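Local coordinates for protein cysteine hydrolase (Staphylococcus aureus, PDB 6KUA) that hydrolyses nicotinamide to nicotinic acid and ammonia, as a zinc-containing nicotinamidase of the isochorismatase-like cysteine hydrolase family, at residues 33-36 with 37-41. Residues are numbered along the deposited sequence; the frame is centred on the assembly and turned at random.
Sequences DFIV and SRIND
F34 and R38 show how an arginine one helical turn after an aromatic residue can lay its aliphatic part along the ring. Traced outward, R38 begins with CB 3.5 Å from the I35 carbonyl oxygen, O. With chi1 at -62°, CG stands beside the backbone N and turns back along the helix, reaching CE1 of F34 at 3.4 Å and lying 3.2 Å from F34 O, the oxygen that accepts the R38 N-H. The chain bends at chi2 to bring CD beside the same part of the ring, 3.6 Å from F34 CZ, and again at chi3 on the way to NE; the guanidinium and ring planes are 43° apart. NE forms a salt bridge with E128, while NH2 makes a long one with D41 OD2, whose carboxylate also pairs with R4. Beneath this packing the backbone keeps its i to i+4 pattern: R38 N donates to F34 O at 2.9 Å, and I39 N to I35 O with a straighter N-H...O angle of 163°. On another side of the helix, I35 CG2 meets I39 CD1 at 4.0 Å. Helix 32-44 packs I35, V36 and I39 against helix 84-93, R38 and I39 against strand 4-9, I39 also against strand 48-54, and F34 against strand 151-160 of the parallel sheet.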
loop_
_atom_site.group_PDB
_atom_site.type_symbol
_atom_site.label_atom_id
_atom_site.label_comp_id
_atom_site.label_asym_id
_atom_site.label_seq_id
_atom_site.Cartn_x
_atom_site.Cartn_y
_atom_site.Cartn_z
ATOM N N ASP A 33 8.998 -22.336 24.229
ATOM C CA ASP A 33 10.359 -22.185 24.734
ATOM C C ASP A 33 11.262 -21.515 23.704
ATOM O O ASP A 33 12.123 -20.703 24.062
ATOM C CB ASP A 33 10.930 -23.548 25.133
ATOM C CG ASP A 33 10.544 -23.965 26.547
ATOM O OD1 ASP A 33 9.687 -23.298 27.177
ATOM O OD2 ASP A 33 11.106 -24.981 27.023
ATOM N N PHE A 34 11.081 -21.840 22.418
ATOM C CA PHE A 34 11.930 -21.251 21.385
ATOM C C PHE A 34 11.633 -19.766 21.196
ATOM O O PHE A 34 12.548 -18.961 20.995
ATOM C CB PHE A 34 11.747 -22.002 20.071
ATOM C CG PHE A 34 12.661 -21.539 18.975
ATOM C CD1 PHE A 34 12.269 -20.529 18.102
ATOM C CD2 PHE A 34 13.910 -22.115 18.815
ATOM C CE1 PHE A 34 13.108 -20.105 17.083
ATOM C CE2 PHE A 34 14.759 -21.698 17.801
ATOM C CZ PHE A 34 14.356 -20.690 16.934
ATOM N N ILE A 35 10.362 -19.388 21.248
ATOM C CA ILE A 35 10.003 -17.982 21.092
ATOM C C ILE A 35 10.558 -17.155 22.250
ATOM O O ILE A 35 11.129 -16.074 22.041
ATOM C CB ILE A 35 8.476 -17.850 20.957
ATOM C CG1 ILE A 35 7.999 -18.486 19.642
ATOM C CG2 ILE A 35 8.054 -16.407 20.999
ATOM C CD1 ILE A 35 6.516 -18.296 19.397
ATOM N N VAL A 36 10.413 -17.658 23.484
ATOM C CA VAL A 36 10.944 -16.979 24.665
ATOM C C VAL A 36 12.434 -16.734 24.501
ATOM O O VAL A 36 12.944 -15.647 24.805
ATOM C CB VAL A 36 10.638 -17.805 25.936
ATOM C CG1 VAL A 36 11.415 -17.289 27.130
ATOM C CG2 VAL A 36 9.143 -17.812 26.229
ATOM N N SER A 37 13.157 -17.722 23.981
ATOM C CA SER A 37 14.580 -17.526 23.791
ATOM C C SER A 37 14.898 -16.613 22.611
ATOM O O SER A 37 15.970 -16.000 22.599
ATOM C CB SER A 37 15.279 -18.881 23.640
ATOM O OG SER A 37 15.343 -19.286 22.288
ATOM N N ARG A 38 14.010 -16.490 21.619
ATOM C CA ARG A 38 14.285 -15.516 20.563
ATOM C C ARG A 38 14.083 -14.099 21.081
ATOM O O ARG A 38 14.848 -13.190 20.741
ATOM C CB ARG A 38 13.396 -15.759 19.334
ATOM C CG ARG A 38 13.578 -17.103 18.648
ATOM C CD ARG A 38 15.038 -17.461 18.427
ATOM N NE ARG A 38 15.682 -16.511 17.533
ATOM C CZ ARG A 38 16.927 -16.071 17.669
ATOM N NH1 ARG A 38 17.685 -16.506 18.672
ATOM N NH2 ARG A 38 17.410 -15.194 16.797
ATOM N N ILE A 39 13.060 -13.902 21.912
ATOM C CA ILE A 39 12.804 -12.591 22.500
ATOM C C ILE A 39 13.993 -12.159 23.349
ATOM O O ILE A 39 14.474 -11.023 23.247
ATOM C CB ILE A 39 11.499 -12.615 23.316
ATOM C CG1 ILE A 39 10.310 -12.908 22.400
ATOM C CG2 ILE A 39 11.282 -11.287 24.048
ATOM C CD1 ILE A 39 9.031 -13.198 23.148
ATOM N N ASN A 40 14.505 -13.071 24.178
ATOM C CA ASN A 40 15.656 -12.739 25.009
ATOM C C ASN A 40 16.873 -12.423 24.158
ATOM O O ASN A 40 17.646 -11.515 24.485
ATOM C CB ASN A 40 15.957 -13.884 25.974
ATOM C CG ASN A 40 15.009 -13.901 27.152
ATOM O OD1 ASN A 40 14.722 -12.863 27.731
ATOM N ND2 ASN A 40 14.509 -15.076 27.505
ATOM N N ASP A 41 17.062 -13.157 23.058
ATOM C CA ASP A 41 18.183 -12.875 22.166
ATOM C C ASP A 41 18.121 -11.444 21.641
ATOM O O ASP A 41 19.075 -10.672 21.778
ATOM C CB ASP A 41 18.186 -13.867 21.002
ATOM C CG ASP A 41 19.465 -13.796 20.180
ATOM O OD1 ASP A 41 20.453 -14.452 20.562
ATOM O OD2 ASP A 41 19.491 -13.091 19.145
#